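Local coordinates for protein AvrL567-A (Melampsora lini, PDB 2OPC) that is a flax rust avirulence protein, probably a secreted effector whose recognition by plant resistance proteins triggers defence, and which bound cobalt in the crystal, at residues L31-W36 with L45-G50; C60-H65 with K120-P125. All coordinates share one frame; numbering follows the deposited sequence.

Interaction 1. Residues L31-W36 with L45-G50; sequences LVKVKW and LFKWIG
Val32 and Phe46 meet on the buried face of two antiparallel strands, CG1 of Val32 reaching the edge of the Phe46 ring, near its plane, at 3.6 Å from CD1. With CG1 anti to its backbone N (chi1 176°), Val32 turns this methyl to Phe46 and leaves CG2 for the indole of Trp48, 3.8 Å from CE3. Val34 lies alongside Phe46 and puts CG2 3.8 Å from CD1, so both valines reach the same corner of the ring. At the end of the pair, Leu31 runs beside Trp48 with CB 3.9 Å from CZ3, while its carbonyl O lies over one face of the indole. The segments form a beta hairpin, strand 32-36 being the middle strand of a three-stranded antiparallel sheet and 44-48 an end strand whose backbone is also bonded to Ala89 and Met84. Lys33 and Lys47, and Lys35 and Leu45, are its hydrogen-bonded pairs. Beyond them Ile49 N still reaches Leu31 O at 2.8 Å, nearly straight at hydrogen (171°) but with the donor above the carbonyl plane. Leu31 and Val32 both face Leu28 in a classic beta bulge on the other side of strand 32-36. On the sheet face away from Val32 and Phe46, Lys33 lies alongside Lys47, CE 3.9 Å from CB, and crosses Ile49. The Lys33 and Lys47 NZ atoms stay 5.0 Å apart. Farther out, Val80 packs on Val32 and Phe46, Trp88 lies in a cation-pi contact with Lys35, and Trp48 NE1 is bonded to Gly51 O.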
ATOM      1  N   LEU A  31      11.599   2.446  -1.492  1.00 27.71           N
ATOM      2  CA  LEU A  31      11.974   1.210  -0.827  1.00 28.24           C
ATOM      3  C   LEU A  31      11.205  -0.003  -1.304  1.00 27.69           C
ATOM      4  O   LEU A  31      11.758  -1.120  -1.312  1.00 27.68           O
ATOM      5  CB  LEU A  31      11.748   1.308   0.684  1.00 28.88           C
ATOM      6  CG  LEU A  31      12.564   2.397   1.407  1.00 29.78           C
ATOM      7  CD1 LEU A  31      12.245   2.426   2.908  1.00 30.85           C
ATOM      8  CD2 LEU A  31      14.067   2.227   1.214  1.00 30.61           C
ATOM      9  N   VAL A  32       9.922   0.190  -1.593  1.00 27.29           N
ATOM     10  CA  VAL A  32       9.055  -0.932  -1.876  1.00 28.74           C
ATOM     11  C   VAL A  32       8.209  -0.610  -3.085  1.00 30.00           C
ATOM     12  O   VAL A  32       7.562   0.446  -3.117  1.00 30.46           O
ATOM     13  CB  VAL A  32       8.147  -1.189  -0.639  1.00 30.86           C
ATOM     14  CG1 VAL A  32       7.139  -2.302  -0.882  1.00 34.50           C
ATOM     15  CG2 VAL A  32       8.987  -1.557   0.578  1.00 32.09           C
ATOM     16  N   LYS A  33       8.233  -1.484  -4.081  1.00 28.02           N
ATOM     17  CA  LYS A  33       7.299  -1.329  -5.210  1.00 28.66           C
ATOM     18  C   LYS A  33       6.040  -2.088  -4.890  1.00 28.13           C
ATOM     19  O   LYS A  33       6.003  -3.038  -4.063  1.00 28.14           O
ATOM     20  CB  LYS A  33       7.852  -1.742  -6.572  1.00 31.13           C
ATOM     21  CG  LYS A  33       8.383  -3.074  -6.623  1.00 30.82           C
ATOM     22  CD  LYS A  33       8.983  -3.339  -8.042  1.00 32.22           C
ATOM     23  CE  LYS A  33       9.492  -4.739  -8.134  1.00 28.33           C
ATOM     24  NZ  LYS A  33       9.742  -5.157  -9.524  1.00 30.44           N
ATOM     25  N   VAL A  34       4.956  -1.613  -5.528  1.00 27.87           N
ATOM     26  CA  VAL A  34       3.598  -2.083  -5.254  1.00 27.81           C
ATOM     27  C   VAL A  34       2.879  -2.401  -6.551  1.00 28.59           C
ATOM     28  O   VAL A  34       2.984  -1.612  -7.501  1.00 28.87           O
ATOM     29  CB  VAL A  34       2.772  -1.016  -4.472  1.00 28.78           C
ATOM     30  CG1 VAL A  34       1.471  -1.611  -3.917  1.00 30.98           C
ATOM     31  CG2 VAL A  34       3.588  -0.419  -3.339  1.00 29.16           C
ATOM     32  N   LYS A  35       2.137  -3.507  -6.591  1.00 27.58           N
ATOM     33  CA  LYS A  35       1.262  -3.791  -7.745  1.00 27.87           C
ATOM     34  C   LYS A  35      -0.021  -4.405  -7.189  1.00 27.96           C
ATOM     35  O   LYS A  35      -0.111  -4.671  -5.990  1.00 28.21           O
ATOM     36  CB  LYS A  35       1.933  -4.768  -8.749  1.00 28.69           C
ATOM     37  CG  LYS A  35       2.059  -6.193  -8.206  1.00 27.95           C
ATOM     38  CD  LYS A  35       2.575  -7.133  -9.279  1.00 29.10           C
ATOM     39  CE  LYS A  35       2.615  -8.564  -8.739  1.00 29.79           C
ATOM     40  NZ  LYS A  35       2.999  -9.530  -9.837  1.00 32.57           N
ATOM     41  N   TRP A  36      -1.003  -4.643  -8.055  1.00 27.78           N
ATOM     42  CA  TRP A  36      -2.201  -5.331  -7.616  1.00 27.36           C
ATOM     43  C   TRP A  36      -2.054  -6.828  -7.698  1.00 29.04           C
ATOM     44  O   TRP A  36      -1.348  -7.356  -8.554  1.00 28.78           O
ATOM     45  CB  TRP A  36      -3.419  -4.895  -8.463  1.00 28.39           C
ATOM     46  CG  TRP A  36      -3.871  -3.507  -8.185  1.00 29.43           C
ATOM     47  CD1 TRP A  36      -3.795  -2.410  -9.017  1.00 28.42           C
ATOM     48  CD2 TRP A  36      -4.538  -3.077  -7.008  1.00 31.86           C
ATOM     49  NE1 TRP A  36      -4.328  -1.304  -8.409  1.00 29.93           N
ATOM     50  CE2 TRP A  36      -4.812  -1.690  -7.174  1.00 31.72           C
ATOM     51  CE3 TRP A  36      -4.921  -3.724  -5.815  1.00 34.57           C
ATOM     52  CZ2 TRP A  36      -5.486  -0.945  -6.196  1.00 33.63           C
ATOM     53  CZ3 TRP A  36      -5.575  -2.980  -4.835  1.00 34.12           C
ATOM     54  CH2 TRP A  36      -5.840  -1.596  -5.030  1.00 32.25           C
ATOM     55  N   LEU A  45       0.259  -5.979  -3.540  1.00 28.65           N
ATOM     56  CA  LEU A  45       1.419  -6.842  -3.303  1.00 28.38           C
ATOM     57  C   LEU A  45       2.670  -5.977  -3.354  1.00 29.14           C
ATOM     58  O   LEU A  45       2.679  -4.964  -4.043  1.00 30.46           O
ATOM     59  CB  LEU A  45       1.552  -7.962  -4.355  1.00 27.85           C
ATOM     60  CG  LEU A  45       0.330  -8.899  -4.427  1.00 28.36           C
ATOM     61  CD1 LEU A  45       0.543  -9.935  -5.496  1.00 29.47           C
ATOM     62  CD2 LEU A  45      -0.004  -9.615  -3.099  1.00 28.80           C
ATOM     63  N   PHE A  46       3.723  -6.402  -2.628  1.00 28.51           N
ATOM     64  CA  PHE A  46       4.896  -5.565  -2.348  1.00 27.61           C
ATOM     65  C   PHE A  46       6.161  -6.326  -2.674  1.00 28.11           C
ATOM     66  O   PHE A  46       6.244  -7.527  -2.535  1.00 27.42           O
ATOM     67  CB  PHE A  46       4.895  -5.208  -0.874  1.00 28.20           C
ATOM     68  CG  PHE A  46       3.683  -4.469  -0.464  1.00 27.74           C
ATOM     69  CD1 PHE A  46       3.605  -3.065  -0.609  1.00 29.21           C
ATOM     70  CD2 PHE A  46       2.615  -5.147   0.129  1.00 28.98           C
ATOM     71  CE1 PHE A  46       2.469  -2.377  -0.210  1.00 28.59           C
ATOM     72  CE2 PHE A  46       1.436  -4.464   0.508  1.00 28.62           C
ATOM     73  CZ  PHE A  46       1.375  -3.063   0.369  1.00 28.28           C
ATOM     74  N   LYS A  47       7.169  -5.585  -3.125  1.00 28.23           N
ATOM     75  CA  LYS A  47       8.502  -6.141  -3.326  1.00 28.51           C
ATOM     76  C   LYS A  47       9.582  -5.120  -2.981  1.00 28.34           C
ATOM     77  O   LYS A  47       9.552  -3.985  -3.457  1.00 27.37           O
ATOM     78  CB  LYS A  47       8.671  -6.617  -4.771  1.00 28.02           C
ATOM     79  CG  LYS A  47       9.788  -7.630  -4.963  1.00 29.42           C
ATOM     80  CD  LYS A  47       9.567  -8.464  -6.214  1.00 30.61           C
ATOM     81  CE  LYS A  47      10.882  -9.000  -6.759  1.00 33.28           C
ATOM     82  NZ  LYS A  47      10.679  -9.835  -7.976  1.00 31.47           N
ATOM     83  N   TRP A  48      10.532  -5.533  -2.150  1.00 28.41           N
ATOM     84  CA  TRP A  48      11.599  -4.648  -1.698  1.00 26.59           C
ATOM     85  C   TRP A  48      12.592  -4.378  -2.816  1.00 27.33           C
ATOM     86  O   TRP A  48      13.118  -5.329  -3.413  1.00 28.33           O
ATOM     87  CB  TRP A  48      12.338  -5.327  -0.543  1.00 27.02           C
ATOM     88  CG  TRP A  48      13.451  -4.497   0.017  1.00 25.56           C
ATOM     89  CD1 TRP A  48      14.787  -4.584  -0.314  1.00 26.93           C
ATOM     90  CD2 TRP A  48      13.347  -3.457   1.009  1.00 24.80           C
ATOM     91  NE1 TRP A  48      15.496  -3.672   0.415  1.00 26.81           N
ATOM     92  CE2 TRP A  48      14.643  -2.962   1.225  1.00 25.12           C
ATOM     93  CE3 TRP A  48      12.285  -2.912   1.759  1.00 25.82           C
ATOM     94  CZ2 TRP A  48      14.915  -1.960   2.138  1.00 23.94           C
ATOM     95  CZ3 TRP A  48      12.546  -1.923   2.665  1.00 24.66           C
ATOM     96  CH2 TRP A  48      13.856  -1.432   2.854  1.00 24.19           C
ATOM     97  N   ILE A  49      12.854  -3.086  -3.048  1.00 27.12           N
ATOM     98  CA  ILE A  49      13.821  -2.619  -4.099  1.00 27.46           C
ATOM     99  C   ILE A  49      14.705  -1.525  -3.523  1.00 29.33           C
ATOM    100  O   ILE A  49      15.243  -0.686  -4.282  1.00 29.99           O
ATOM    101  CB  ILE A  49      13.155  -2.079  -5.353  1.00 29.92           C
ATOM    102  CG1 ILE A  49      12.133  -1.013  -4.992  1.00 32.21           C
ATOM    103  CG2 ILE A  49      12.583  -3.238  -6.135  1.00 29.43           C
ATOM    104  CD1 ILE A  49      11.864  -0.015  -6.072  1.00 37.58           C
ATOM    105  N   GLY A  50      14.859  -1.560  -2.196  1.00 27.49           N
ATOM    106  CA  GLY A  50      15.575  -0.508  -1.427  1.00 27.93           C
ATOM    107  C   GLY A  50      17.000  -0.815  -1.062  1.00 29.28           C
ATOM    108  O   GLY A  50      17.552  -0.214  -0.122  1.00 28.19           O
TER

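Interaction 2. Residues C60-H65 with K120-P125; sequences CVHIAH and KIKLVP. With CO (cobalt (II) ion), chain B.
His62 and Val124 pack tightly beside the metal: CG2 of Val124 sits over one face of the imidazole, a CH-pi contact 3.7 Å from the ring centroid. The same methyl lies 3.9 Å from Cys60 CB. The cobalt ion is bound by His62 NE2 at 2.0 Å and by Cys60 SG at 2.3 Å, with a further ligand from elsewhere in the structure; the sulphur lies at the ring's edge, in its plane. Two residues apart on the strand, Cys60 and His62 point to one face, and SG anti to the backbone N (chi1 -169°) carries the sulphur to the metal. These are the two central strands of a four-stranded antiparallel sheet, bonded through Cys60 with Val124 and His62 with Lys122. On the other face the packing across the strands is apolar: Val61 CG2 meets Leu123 CD2 at 3.9 Å, and Ile63 CG1 approaches Ile121 CG2 at 4.0 Å. Between the segments, the lysines make the looser side. Lys122 touches His62 CB with its CG, but its NZ goes to Glu13 O; Lys120 lays CB against Ala64 CB and makes a cation-pi contact with Phe108. At the backbone, a water joins Ala64 O to Lys120 N, 2.8 Å from each.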
ATOM      1  N   CYS A  60       5.678  -0.579   8.563  1.00 27.63           N
ATOM      2  CA  CYS A  60       4.238  -0.741   8.616  1.00 28.20           C
ATOM      3  C   CYS A  60       3.621  -0.021   7.410  1.00 28.38           C
ATOM      4  O   CYS A  60       4.029   1.114   7.093  1.00 28.51           O
ATOM      5  CB  CYS A  60       3.808  -0.079   9.931  1.00 29.78           C
ATOM      6  SG  CYS A  60       2.084  -0.396  10.426  1.00 29.70           S
ATOM      7  N   VAL A  61       2.634  -0.675   6.765  1.00 28.14           N
ATOM      8  CA  VAL A  61       1.972  -0.087   5.568  1.00 29.03           C
ATOM      9  C   VAL A  61       0.722   0.617   6.049  1.00 29.31           C
ATOM     10  O   VAL A  61      -0.227  -0.050   6.511  1.00 31.83           O
ATOM     11  CB  VAL A  61       1.630  -1.159   4.537  1.00 28.98           C
ATOM     12  CG1 VAL A  61       1.023  -0.529   3.298  1.00 30.38           C
ATOM     13  CG2 VAL A  61       2.870  -1.942   4.176  1.00 30.61           C
ATOM     14  N   HIS A  62       0.745   1.938   5.994  1.00 28.20           N
ATOM     15  CA  HIS A  62      -0.399   2.737   6.415  1.00 29.24           C
ATOM     16  C   HIS A  62      -1.293   3.006   5.224  1.00 29.29           C
ATOM     17  O   HIS A  62      -0.824   3.246   4.103  1.00 29.37           O
ATOM     18  CB  HIS A  62       0.090   4.039   7.076  1.00 29.16           C
ATOM     19  CG  HIS A  62       0.595   3.822   8.475  1.00 28.05           C
ATOM     20  ND1 HIS A  62       0.757   4.827   9.406  1.00 28.93           N
ATOM     21  CD2 HIS A  62       0.875   2.655   9.113  1.00 30.22           C
ATOM     22  CE1 HIS A  62       1.178   4.282  10.542  1.00 29.69           C
ATOM     23  NE2 HIS A  62       1.244   2.975  10.390  1.00 31.55           N
ATOM     24  N   ILE A  63      -2.595   2.977   5.512  1.00 28.96           N
ATOM     25  CA  ILE A  63      -3.623   3.231   4.496  1.00 28.72           C
ATOM     26  C   ILE A  63      -4.646   4.210   5.081  1.00 28.95           C
ATOM     27  O   ILE A  63      -5.036   4.083   6.243  1.00 30.17           O
ATOM     28  CB  ILE A  63      -4.307   1.907   4.053  1.00 28.40           C
ATOM     29  CG1 ILE A  63      -5.301   2.151   2.909  1.00 29.68           C
ATOM     30  CG2 ILE A  63      -4.970   1.182   5.212  1.00 31.01           C
ATOM     31  CD1 ILE A  63      -5.593   0.903   2.105  1.00 29.46           C
ATOM     32  N   ALA A  64      -5.049   5.183   4.264  1.00 28.52           N
ATOM     33  CA  ALA A  64      -6.055   6.167   4.699  1.00 27.67           C
ATOM     34  C   ALA A  64      -7.454   5.597   4.525  1.00 27.52           C
ATOM     35  O   ALA A  64      -7.690   4.722   3.683  1.00 27.94           O
ATOM     36  CB  ALA A  64      -5.926   7.416   3.901  1.00 28.19           C
ATOM     37  N   HIS A  65      -8.386   6.127   5.309  1.00 26.62           N
ATOM     38  CA  HIS A  65      -9.807   5.889   5.128  1.00 26.62           C
ATOM     39  C   HIS A  65     -10.464   7.131   4.512  1.00 26.94           C
ATOM     40  O   HIS A  65     -10.118   8.267   4.871  1.00 27.29           O
ATOM     41  CB  HIS A  65     -10.469   5.552   6.479  1.00 27.76           C
ATOM     42  CG  HIS A  65     -10.194   4.151   6.942  1.00 27.38           C
ATOM     43  ND1 HIS A  65     -10.980   3.498   7.866  1.00 30.03           N
ATOM     44  CD2 HIS A  65      -9.232   3.268   6.567  1.00 29.61           C
ATOM     45  CE1 HIS A  65     -10.492   2.282   8.061  1.00 30.54           C
ATOM     46  NE2 HIS A  65      -9.447   2.115   7.274  1.00 30.56           N
ATOM     47  N   LYS A 120      -4.843   5.450  -0.742  1.00 28.88           N
ATOM     48  CA  LYS A 120      -3.659   6.217  -0.251  1.00 29.10           C
ATOM     49  C   LYS A 120      -2.865   5.338   0.684  1.00 28.94           C
ATOM     50  O   LYS A 120      -3.374   4.961   1.743  1.00 28.78           O
ATOM     51  CB  LYS A 120      -4.114   7.456   0.516  1.00 28.77           C
ATOM     52  CG  LYS A 120      -4.849   8.506  -0.312  1.00 30.53           C
ATOM     53  CD  LYS A 120      -5.236   9.720   0.613  1.00 29.82           C
ATOM     54  CE  LYS A 120      -6.096  10.704  -0.085  1.00 32.59           C
ATOM     55  NZ  LYS A 120      -6.269  11.866   0.816  1.00 34.75           N
ATOM     56  N   ILE A 121      -1.605   5.073   0.306  1.00 28.53           N
ATOM     57  CA  ILE A 121      -0.734   4.173   1.114  1.00 28.85           C
ATOM     58  C   ILE A 121       0.631   4.805   1.300  1.00 29.27           C
ATOM     59  O   ILE A 121       1.082   5.643   0.522  1.00 28.41           O
ATOM     60  CB  ILE A 121      -0.606   2.751   0.504  1.00 29.14           C
ATOM     61  CG1 ILE A 121      -0.186   2.837  -0.971  1.00 30.89           C
ATOM     62  CG2 ILE A 121      -1.933   2.013   0.703  1.00 30.73           C
ATOM     63  CD1 ILE A 121       0.040   1.435  -1.653  1.00 29.48           C
ATOM     64  N   LYS A 122       1.282   4.407   2.403  1.00 29.81           N
ATOM     65  CA  LYS A 122       2.654   4.865   2.656  1.00 29.21           C
ATOM     66  C   LYS A 122       3.303   3.904   3.659  1.00 29.64           C
ATOM     67  O   LYS A 122       2.631   3.103   4.303  1.00 30.09           O
ATOM     68  CB  LYS A 122       2.654   6.293   3.227  1.00 30.19           C
ATOM     69  CG  LYS A 122       1.996   6.391   4.608  1.00 30.49           C
ATOM     70  CD  LYS A 122       1.947   7.864   5.075  1.00 31.07           C
ATOM     71  CE  LYS A 122       1.253   7.962   6.404  1.00 33.37           C
ATOM     72  NZ  LYS A 122       1.403   9.358   6.924  1.00 35.73           N
ATOM     73  N   LEU A 123       4.616   4.027   3.780  1.00 28.80           N
ATOM     74  CA  LEU A 123       5.349   3.272   4.796  1.00 28.73           C
ATOM     75  C   LEU A 123       5.753   4.159   5.935  1.00 28.61           C
ATOM     76  O   LEU A 123       6.126   5.312   5.736  1.00 28.97           O
ATOM     77  CB  LEU A 123       6.679   2.760   4.212  1.00 29.43           C
ATOM     78  CG  LEU A 123       6.560   1.823   3.017  1.00 29.15           C
ATOM     79  CD1 LEU A 123       7.972   1.422   2.533  1.00 30.40           C
ATOM     80  CD2 LEU A 123       5.683   0.588   3.381  1.00 30.90           C
ATOM     81  N   VAL A 124       5.744   3.549   7.110  1.00 28.39           N
ATOM     82  CA  VAL A 124       6.420   4.150   8.273  1.00 29.13           C
ATOM     83  C   VAL A 124       7.288   3.047   8.890  1.00 28.47           C
ATOM     84  O   VAL A 124       6.989   1.870   8.779  1.00 28.54           O
ATOM     85  CB  VAL A 124       5.461   4.745   9.365  1.00 29.03           C
ATOM     86  CG1 VAL A 124       4.550   5.825   8.770  1.00 32.11           C
ATOM     87  CG2 VAL A 124       4.621   3.694  10.070  1.00 30.16           C
ATOM     88  N   PRO A 125       8.382   3.404   9.560  1.00 29.34           N
ATOM     89  CA  PRO A 125       9.163   2.355  10.219  1.00 28.83           C
ATOM     90  C   PRO A 125       8.334   1.552  11.240  1.00 29.34           C
ATOM     91  O   PRO A 125       7.474   2.101  11.961  1.00 29.49           O
ATOM     92  CB  PRO A 125      10.300   3.139  10.905  1.00 28.79           C
ATOM     93  CG  PRO A 125      10.425   4.373  10.028  1.00 29.26           C
ATOM     94  CD  PRO A 125       8.991   4.734   9.695  1.00 28.57           C
TER
HETATM   95 CO    CO B 201       1.540   1.467  11.678  1.00 17.00          CO
HETATM   96  O   HOH W   1      -6.843   4.547   1.065  1.00 16.93           O

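Interactions 1 and 2 belong to different sheets whose apolar faces pack on each other. Val32 CG2 lies 3.7 Å from Leu123 CD1, Phe46 CZ 3.9 Å from Val61 CG1, and Val34 meets Ile121, so both contacts feed one shared core between the three-stranded and four-stranded sheets. Their other faces differ: interaction 1 carries lysine stems and Ile49, whereas interaction 2 has the cobalt-binding cysteine and histidine beside lysines. The topology differs too. Segments 31-36 and 45-50 form a local hairpin, while 60-65 and 120-125 pair strands distant in sequence; strand 44-48 is followed in the chain by strand 58-63, so the chain passes from one sheet to the other between them.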